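Cobalt/magnesium transport protein CorA (Methanocaldococcus jannaschii, PDB 4EGW) mediates the influx of magnesium ions across the cell membrane as a homopentamer that opens when cytoplasmic magnesium is low and closes when it is high. Local coordinates at residues Ile70-Glu83 / Gly115-Asp129. Sequence-based numbering, arbitrary orientation.
Sequences IGISVSDLQIGLDE and GIYIKNNLLLTIHSD. With BU1 (1,4-butanediol), chain K; PGO (S-1,2-propanediol), chain R.
The Tyr117 hydroxyl is gripped by two backbone groups of helix 74-80: its OH accepts from Gly80 N at 2.8 Å and donates to Asp76 O at 2.3 Å, too short for its exact length to be trusted. Both partners lie near the ring plane, at its edge, while Leu77 CD2 sits over one face, 4.0 Å from the centroid, in a CH-pi contact. Tyrosine suits this place because its long flat ring crosses an apolar layer and still offers a polar end to the helix backbone. With CG beside the backbone N (chi1 -58°), the ring rises from the strand toward the helix, and Ile72 CD1 packs 3.7 Å from Tyr117 CD2. Gly80, lacking a side chain, lets Ile126 CG2 come within 3.4 Å of its CA. The branched Ile70 spreads over two leucines, CG2 meeting Leu122 CD2 and CD1 meeting Leu124 CD2. A bound 1,4-butanediol lies by Asp76, its O5 2.9 Å from Asp76 OD1; an alanine here would keep the carbonyl facing Tyr117 but is likely to leave the diol without its carboxylate neighbour. At the far end Ser128 OG donates to Leu81 O, across a very short separation of doubtful length. The helix lies across one face of the hairpin formed by strands 110-119 and 122-127 in the cytoplasmic domain, with Leu77 also reaching helix 60-70, and Leu122 and Leu124 resting on Ile53 of strand 51-56.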
ATOM      1  N   ILE A  70      27.769  -4.001 -19.695  1.00 56.48           N
ATOM      2  CA  ILE A  70      27.180  -2.669 -19.619  1.00 51.93           C
ATOM      3  C   ILE A  70      28.210  -1.553 -19.621  1.00 48.48           C
ATOM      4  O   ILE A  70      27.863  -0.384 -19.709  1.00 58.61           O
ATOM      5  CB  ILE A  70      26.282  -2.512 -18.385  1.00 52.98           C
ATOM      6  CG1 ILE A  70      27.122  -2.478 -17.103  1.00 45.40           C
ATOM      7  CG2 ILE A  70      25.233  -3.624 -18.350  1.00 54.38           C
ATOM      8  CD1 ILE A  70      26.284  -2.269 -15.843  1.00 41.21           C
ATOM      9  N   GLY A  71      29.476  -1.907 -19.510  1.00 46.55           N
ATOM     10  CA  GLY A  71      30.527  -0.928 -19.684  1.00 61.17           C
ATOM     11  C   GLY A  71      30.488   0.179 -18.656  1.00 69.01           C
ATOM     12  O   GLY A  71      30.770   1.342 -18.956  1.00 74.69           O
ATOM     13  N   ILE A  72      30.126  -0.181 -17.434  1.00 68.65           N
ATOM     14  CA  ILE A  72      30.297   0.721 -16.311  1.00 66.45           C
ATOM     15  C   ILE A  72      31.504   0.227 -15.513  1.00 65.96           C
ATOM     16  O   ILE A  72      31.679  -0.980 -15.339  1.00 60.52           O
ATOM     17  CB  ILE A  72      29.020   0.789 -15.453  1.00 63.37           C
ATOM     18  CG1 ILE A  72      27.956   1.617 -16.176  1.00 62.02           C
ATOM     19  CG2 ILE A  72      29.310   1.397 -14.091  1.00 62.62           C
ATOM     20  CD1 ILE A  72      26.777   1.994 -15.312  1.00 56.88           C
ATOM     21  N   SER A  73      32.350   1.148 -15.055  1.00 69.38           N
ATOM     22  CA  SER A  73      33.561   0.757 -14.337  1.00 75.79           C
ATOM     23  C   SER A  73      33.210  -0.134 -13.146  1.00 82.57           C
ATOM     24  O   SER A  73      32.392   0.238 -12.300  1.00 85.78           O
ATOM     25  CB  SER A  73      34.353   1.986 -13.869  1.00 74.15           C
ATOM     26  OG  SER A  73      33.779   2.577 -12.716  1.00 66.32           O
ATOM     27  N   VAL A  74      33.853  -1.298 -13.069  1.00 83.16           N
ATOM     28  CA  VAL A  74      33.518  -2.306 -12.063  1.00 77.74           C
ATOM     29  C   VAL A  74      33.461  -1.678 -10.672  1.00 70.93           C
ATOM     30  O   VAL A  74      32.702  -2.119  -9.809  1.00 64.13           O
ATOM     31  CB  VAL A  74      34.516  -3.487 -12.081  1.00 78.93           C
ATOM     32  CG1 VAL A  74      34.052  -4.594 -11.149  1.00 77.73           C
ATOM     33  CG2 VAL A  74      34.687  -4.017 -13.501  1.00 77.00           C
ATOM     34  N   SER A  75      34.284  -0.652 -10.470  1.00 72.00           N
ATOM     35  CA  SER A  75      34.229   0.185  -9.273  1.00 68.72           C
ATOM     36  C   SER A  75      32.886   0.901  -9.147  1.00 67.63           C
ATOM     37  O   SER A  75      32.234   0.830  -8.101  1.00 65.55           O
ATOM     38  CB  SER A  75      35.365   1.212  -9.293  1.00 69.84           C
ATOM     39  OG  SER A  75      35.305   2.076  -8.174  1.00 70.34           O
ATOM     40  N   ASP A  76      32.473   1.586 -10.213  1.00 70.10           N
ATOM     41  CA  ASP A  76      31.239   2.376 -10.192  1.00 66.20           C
ATOM     42  C   ASP A  76      30.000   1.549  -9.857  1.00 58.48           C
ATOM     43  O   ASP A  76      29.018   2.080  -9.358  1.00 62.03           O
ATOM     44  CB  ASP A  76      31.025   3.107 -11.522  1.00 70.38           C
ATOM     45  CG  ASP A  76      31.920   4.323 -11.678  1.00 76.21           C
ATOM     46  OD1 ASP A  76      32.574   4.723 -10.692  1.00 77.88           O
ATOM     47  OD2 ASP A  76      31.955   4.888 -12.791  1.00 79.70           O
ATOM     48  N   LEU A  77      30.031   0.258 -10.160  1.00 54.31           N
ATOM     49  CA  LEU A  77      28.886  -0.601  -9.861  1.00 53.51           C
ATOM     50  C   LEU A  77      28.887  -0.988  -8.384  1.00 49.74           C
ATOM     51  O   LEU A  77      27.839  -1.285  -7.784  1.00 41.69           O
ATOM     52  CB  LEU A  77      28.897  -1.855 -10.737  1.00 49.63           C
ATOM     53  CG  LEU A  77      28.705  -1.656 -12.237  1.00 51.78           C
ATOM     54  CD1 LEU A  77      28.662  -3.007 -12.934  1.00 53.81           C
ATOM     55  CD2 LEU A  77      27.446  -0.864 -12.523  1.00 51.56           C
ATOM     56  N   GLN A  78      30.082  -0.973  -7.805  1.00 49.67           N
ATOM     57  CA  GLN A  78      30.256  -1.317  -6.405  1.00 50.19           C
ATOM     58  C   GLN A  78      29.575  -0.296  -5.488  1.00 59.43           C
ATOM     59  O   GLN A  78      29.235  -0.600  -4.339  1.00 58.61           O
ATOM     60  CB  GLN A  78      31.737  -1.491  -6.085  1.00 47.05           C
ATOM     61  CG  GLN A  78      32.277  -2.864  -6.495  1.00 51.63           C
ATOM     62  CD  GLN A  78      33.794  -2.903  -6.608  1.00 66.90           C
ATOM     63  OE1 GLN A  78      34.447  -1.861  -6.729  1.00 79.57           O
ATOM     64  NE2 GLN A  78      34.367  -4.113  -6.568  1.00 63.18           N
ATOM     65  N   ILE A  79      29.361   0.911  -6.003  1.00 64.47           N
ATOM     66  CA  ILE A  79      28.537   1.874  -5.295  1.00 64.48           C
ATOM     67  C   ILE A  79      27.209   1.194  -4.996  1.00 60.64           C
ATOM     68  O   ILE A  79      26.760   1.173  -3.850  1.00 62.69           O
ATOM     69  CB  ILE A  79      28.253   3.141  -6.134  1.00 64.79           C
ATOM     70  CG1 ILE A  79      29.511   3.624  -6.857  1.00 66.72           C
ATOM     71  CG2 ILE A  79      27.703   4.249  -5.250  1.00 63.66           C
ATOM     72  CD1 ILE A  79      29.245   4.771  -7.820  1.00 68.28           C
ATOM     73  N   GLY A  80      26.602   0.626  -6.035  1.00 55.52           N
ATOM     74  CA  GLY A  80      25.282   0.026  -5.936  1.00 54.69           C
ATOM     75  C   GLY A  80      25.130  -1.053  -4.878  1.00 55.47           C
ATOM     76  O   GLY A  80      24.094  -1.159  -4.230  1.00 54.59           O
ATOM     77  N   LEU A  81      26.171  -1.853  -4.691  1.00 60.34           N
ATOM     78  CA  LEU A  81      26.114  -2.974  -3.759  1.00 56.64           C
ATOM     79  C   LEU A  81      26.438  -2.573  -2.329  1.00 59.90           C
ATOM     80  O   LEU A  81      26.512  -3.432  -1.450  1.00 60.65           O
ATOM     81  CB  LEU A  81      27.055  -4.091  -4.196  1.00 57.77           C
ATOM     82  CG  LEU A  81      26.558  -4.898  -5.385  1.00 63.26           C
ATOM     83  CD1 LEU A  81      27.591  -5.921  -5.755  1.00 66.49           C
ATOM     84  CD2 LEU A  81      25.234  -5.563  -5.058  1.00 65.24           C
ATOM     85  N   ASP A  82      26.669  -1.285  -2.094  1.00 61.07           N
ATOM     86  CA  ASP A  82      26.902  -0.815  -0.732  1.00 58.38           C
ATOM     87  C   ASP A  82      25.550  -0.436  -0.151  1.00 54.75           C
ATOM     88  O   ASP A  82      24.878   0.471  -0.638  1.00 58.04           O
ATOM     89  CB  ASP A  82      27.882   0.366  -0.704  1.00 63.58           C
ATOM     90  CG  ASP A  82      28.401   0.674   0.699  1.00 68.65           C
ATOM     91  OD1 ASP A  82      27.759   0.270   1.694  1.00 69.33           O
ATOM     92  OD2 ASP A  82      29.455   1.337   0.808  1.00 70.82           O
ATOM     93  N   GLU A  83      25.138  -1.166   0.877  1.00 54.94           N
ATOM     94  CA  GLU A  83      23.809  -0.988   1.429  1.00 58.99           C
ATOM     95  C   GLU A  83      23.807   0.054   2.540  1.00 59.52           C
ATOM     96  O   GLU A  83      22.752   0.387   3.083  1.00 62.28           O
ATOM     97  CB  GLU A  83      23.212  -2.321   1.901  1.00 64.62           C
ATOM     98  CG  GLU A  83      24.026  -3.064   2.952  1.00 67.60           C
ATOM     99  CD  GLU A  83      24.859  -4.190   2.363  1.00 73.01           C
ATOM    100  OE1 GLU A  83      24.596  -5.365   2.700  1.00 75.85           O
ATOM    101  OE2 GLU A  83      25.781  -3.900   1.567  1.00 73.18           O
ATOM    102  N   GLY A 115      21.641   0.652  -5.507  1.00 33.45           N
ATOM    103  CA  GLY A 115      21.981   1.528  -6.601  1.00 42.00           C
ATOM    104  C   GLY A 115      21.086   1.274  -7.795  1.00 47.79           C
ATOM    105  O   GLY A 115      20.760   0.126  -8.124  1.00 46.85           O
ATOM    106  N   ILE A 116      20.736   2.350  -8.481  1.00 46.32           N
ATOM    107  CA  ILE A 116      20.004   2.240  -9.720  1.00 50.43           C
ATOM    108  C   ILE A 116      20.756   3.038 -10.765  1.00 56.05           C
ATOM    109  O   ILE A 116      20.810   4.266 -10.693  1.00 63.23           O
ATOM    110  CB  ILE A 116      18.634   2.872  -9.552  1.00 54.49           C
ATOM    111  CG1 ILE A 116      17.822   2.074  -8.537  1.00 53.91           C
ATOM    112  CG2 ILE A 116      17.932   2.993 -10.896  1.00 59.20           C
ATOM    113  CD1 ILE A 116      16.486   2.696  -8.217  1.00 56.54           C
ATOM    114  N   TYR A 117      21.319   2.358 -11.754  1.00 50.17           N
ATOM    115  CA  TYR A 117      22.076   3.062 -12.778  1.00 46.20           C
ATOM    116  C   TYR A 117      21.239   3.161 -14.042  1.00 50.54           C
ATOM    117  O   TYR A 117      20.565   2.208 -14.428  1.00 56.76           O
ATOM    118  CB  TYR A 117      23.387   2.339 -13.084  1.00 44.73           C
ATOM    119  CG  TYR A 117      24.313   2.142 -11.902  1.00 47.63           C
ATOM    120  CD1 TYR A 117      23.907   1.420 -10.791  1.00 50.28           C
ATOM    121  CD2 TYR A 117      25.607   2.646 -11.913  1.00 52.10           C
ATOM    122  CE1 TYR A 117      24.750   1.218  -9.718  1.00 51.93           C
ATOM    123  CE2 TYR A 117      26.463   2.449 -10.843  1.00 56.05           C
ATOM    124  CZ  TYR A 117      26.029   1.731  -9.746  1.00 58.41           C
ATOM    125  OH  TYR A 117      26.865   1.530  -8.663  1.00 61.45           O
ATOM    126  N   ILE A 118      21.273   4.311 -14.693  1.00 53.13           N
ATOM    127  CA  ILE A 118      20.578   4.439 -15.962  1.00 56.78           C
ATOM    128  C   ILE A 118      21.517   4.802 -17.088  1.00 60.17           C
ATOM    129  O   ILE A 118      22.024   5.918 -17.149  1.00 67.98           O
ATOM    130  CB  ILE A 118      19.501   5.505 -15.886  1.00 55.63           C
ATOM    131  CG1 ILE A 118      18.464   5.086 -14.848  1.00 61.32           C
ATOM    132  CG2 ILE A 118      18.886   5.716 -17.249  1.00 49.88           C
ATOM    133  CD1 ILE A 118      17.280   5.987 -14.791  1.00 67.98           C
ATOM    134  N   LYS A 119      21.716   3.866 -18.001  1.00 61.30           N
ATOM    135  CA  LYS A 119      22.607   4.091 -19.128  1.00 60.61           C
ATOM    136  C   LYS A 119      21.813   3.958 -20.419  1.00 64.36           C
ATOM    137  O   LYS A 119      21.352   2.866 -20.771  1.00 60.89           O
ATOM    138  CB  LYS A 119      23.764   3.092 -19.094  1.00 56.81           C
ATOM    139  CG  LYS A 119      24.985   3.549 -19.862  1.00 61.73           C
ATOM    140  CD  LYS A 119      26.155   2.600 -19.679  1.00 56.47           C
ATOM    141  CE  LYS A 119      27.099   2.719 -20.842  1.00 56.51           C
ATOM    142  NZ  LYS A 119      28.053   1.591 -20.847  1.00 61.88           N
ATOM    143  N   ASN A 120      21.648   5.077 -21.117  1.00 69.65           N
ATOM    144  CA  ASN A 120      20.831   5.092 -22.319  1.00 66.91           C
ATOM    145  C   ASN A 120      19.489   4.483 -21.996  1.00 68.67           C
ATOM    146  O   ASN A 120      18.739   5.003 -21.167  1.00 72.23           O
ATOM    147  CB  ASN A 120      21.503   4.306 -23.427  1.00 60.55           C
ATOM    148  CG  ASN A 120      22.990   4.516 -23.446  1.00 62.32           C
ATOM    149  OD1 ASN A 120      23.760   3.579 -23.231  1.00 66.36           O
ATOM    150  ND2 ASN A 120      23.413   5.757 -23.683  1.00 60.73           N
ATOM    151  N   ASN A 121      19.188   3.374 -22.653  1.00 65.50           N
ATOM    152  CA  ASN A 121      17.921   2.699 -22.434  1.00 64.54           C
ATOM    153  C   ASN A 121      17.972   1.632 -21.336  1.00 59.24           C
ATOM    154  O   ASN A 121      16.970   0.948 -21.097  1.00 61.49           O
ATOM    155  CB  ASN A 121      17.377   2.120 -23.745  1.00 70.47           C
ATOM    156  CG  ASN A 121      18.272   1.033 -24.328  1.00 70.12           C
ATOM    157  OD1 ASN A 121      19.458   0.941 -23.995  1.00 71.81           O
ATOM    158  ND2 ASN A 121      17.704   0.204 -25.205  1.00 64.73           N
ATOM    159  N   LEU A 122      19.120   1.491 -20.667  1.00 44.28           N
ATOM    160  CA  LEU A 122      19.257   0.475 -19.624  1.00 42.39           C
ATOM    161  C   LEU A 122      19.073   0.964 -18.189  1.00 46.68           C
ATOM    162  O   LEU A 122      19.899   1.716 -17.671  1.00 51.79           O
ATOM    163  CB  LEU A 122      20.611  -0.215 -19.725  1.00 50.96           C
ATOM    164  CG  LEU A 122      20.987  -0.969 -18.443  1.00 52.29           C
ATOM    165  CD1 LEU A 122      19.967  -2.045 -18.123  1.00 52.99           C
ATOM    166  CD2 LEU A 122      22.375  -1.577 -18.568  1.00 54.27           C
ATOM    167  N   LEU A 123      18.006   0.502 -17.542  1.00 47.00           N
ATOM    168  CA  LEU A 123      17.806   0.722 -16.113  1.00 39.68           C
ATOM    169  C   LEU A 123      18.331  -0.510 -15.384  1.00 48.18           C
ATOM    170  O   LEU A 123      17.735  -1.584 -15.463  1.00 53.37           O
ATOM    171  CB  LEU A 123      16.312   0.891 -15.819  1.00 35.28           C
ATOM    172  CG  LEU A 123      15.765   1.351 -14.458  1.00 38.29           C
ATOM    173  CD1 LEU A 123      16.189   0.455 -13.296  1.00 33.03           C
ATOM    174  CD2 LEU A 123      16.120   2.790 -14.166  1.00 38.93           C
ATOM    175  N   LEU A 124      19.438  -0.350 -14.666  1.00 46.51           N
ATOM    176  CA  LEU A 124      19.985  -1.420 -13.854  1.00 46.70           C
ATOM    177  C   LEU A 124      19.717  -1.119 -12.390  1.00 45.48           C
ATOM    178  O   LEU A 124      20.063  -0.044 -11.903  1.00 44.56           O
ATOM    179  CB  LEU A 124      21.494  -1.566 -14.082  1.00 50.24           C
ATOM    180  CG  LEU A 124      22.270  -2.374 -13.022  1.00 51.01           C
ATOM    181  CD1 LEU A 124      21.811  -3.814 -12.947  1.00 50.48           C
ATOM    182  CD2 LEU A 124      23.793  -2.329 -13.226  1.00 47.61           C
ATOM    183  N   THR A 125      19.082  -2.065 -11.706  1.00 47.93           N
ATOM    184  CA  THR A 125      18.868  -1.981 -10.268  1.00 46.87           C
ATOM    185  C   THR A 125      19.801  -2.956  -9.608  1.00 50.19           C
ATOM    186  O   THR A 125      19.696  -4.160  -9.817  1.00 56.07           O
ATOM    187  CB  THR A 125      17.465  -2.422  -9.861  1.00 41.93           C
ATOM    188  OG1 THR A 125      17.236  -3.761 -10.328  1.00 40.12           O
ATOM    189  CG2 THR A 125      16.415  -1.493 -10.442  1.00 42.83           C
ATOM    190  N   ILE A 126      20.710  -2.441  -8.799  1.00 53.12           N
ATOM    191  CA  ILE A 126      21.691  -3.296  -8.167  1.00 54.10           C
ATOM    192  C   ILE A 126      21.585  -3.229  -6.639  1.00 57.58           C
ATOM    193  O   ILE A 126      21.601  -2.143  -6.039  1.00 53.25           O
ATOM    194  CB  ILE A 126      23.108  -2.950  -8.657  1.00 53.23           C
ATOM    195  CG1 ILE A 126      24.123  -3.942  -8.094  1.00 60.03           C
ATOM    196  CG2 ILE A 126      23.470  -1.509  -8.314  1.00 47.25           C
ATOM    197  CD1 ILE A 126      24.899  -4.656  -9.174  1.00 63.59           C
ATOM    198  N   HIS A 127      21.446  -4.397  -6.019  1.00 55.03           N
ATOM    199  CA  HIS A 127      21.312  -4.464  -4.577  1.00 47.18           C
ATOM    200  C   HIS A 127      22.003  -5.675  -3.983  1.00 52.84           C
ATOM    201  O   HIS A 127      21.952  -6.765  -4.547  1.00 61.02           O
ATOM    202  CB  HIS A 127      19.837  -4.430  -4.166  1.00 43.43           C
ATOM    203  CG  HIS A 127      18.976  -5.435  -4.866  1.00 49.40           C
ATOM    204  ND1 HIS A 127      18.470  -6.552  -4.233  1.00 52.75           N
ATOM    205  CD2 HIS A 127      18.502  -5.478  -6.134  1.00 51.23           C
ATOM    206  CE1 HIS A 127      17.735  -7.246  -5.083  1.00 49.94           C
ATOM    207  NE2 HIS A 127      17.736  -6.616  -6.244  1.00 51.21           N
ATOM    208  N   SER A 128      22.670  -5.466  -2.852  1.00 48.03           N
ATOM    209  CA  SER A 128      23.263  -6.551  -2.085  1.00 55.96           C
ATOM    210  C   SER A 128      22.260  -7.283  -1.191  1.00 67.22           C
ATOM    211  O   SER A 128      22.450  -8.455  -0.862  1.00 77.64           O
ATOM    212  CB  SER A 128      24.436  -6.040  -1.256  1.00 59.62           C
ATOM    213  OG  SER A 128      25.469  -5.565  -2.103  1.00 63.88           O
ATOM    214  N   ASP A 129      21.211  -6.584  -0.774  1.00 64.78           N
ATOM    215  CA  ASP A 129      20.157  -7.204   0.027  1.00 63.10           C
ATOM    216  C   ASP A 129      18.917  -7.375  -0.835  1.00 60.09           C
ATOM    217  O   ASP A 129      18.679  -6.591  -1.752  1.00 62.51           O
ATOM    218  CB  ASP A 129      19.821  -6.360   1.265  1.00 61.19           C
ATOM    219  CG  ASP A 129      20.546  -6.833   2.521  1.00 62.24           C
ATOM    220  OD1 ASP A 129      20.849  -8.037   2.633  1.00 61.63           O
ATOM    221  OD2 ASP A 129      20.804  -5.994   3.410  1.00 65.20           O
TER
HETATM  222  C1  BU1 K 309      34.643   6.129 -12.678  1.00 80.77           C
HETATM  223  C2  BU1 K 309      34.183   6.226 -14.094  1.00 83.14           C
HETATM  224  C3  BU1 K 309      34.148   7.594 -14.678  1.00 83.64           C
HETATM  225  C4  BU1 K 309      34.285   7.722 -16.151  1.00 84.18           C
HETATM  226  O5  BU1 K 309      34.030   6.962 -11.762  1.00 75.21           O
HETATM  227  O6  BU1 K 309      35.377   8.436 -16.598  1.00 84.07           O
HETATM  228  C1  PGO R 316      34.140  -0.452 -19.012  1.00 87.77           C
HETATM  229  C2  PGO R 316      34.719   0.660 -18.201  1.00 91.94           C
HETATM  230  C3  PGO R 316      35.728   0.136 -17.233  1.00 91.11           C
HETATM  231  O1  PGO R 316      33.908  -1.654 -18.375  1.00 85.46           O
HETATM  232  O2  PGO R 316      33.715   1.316 -17.522  1.00 93.60           O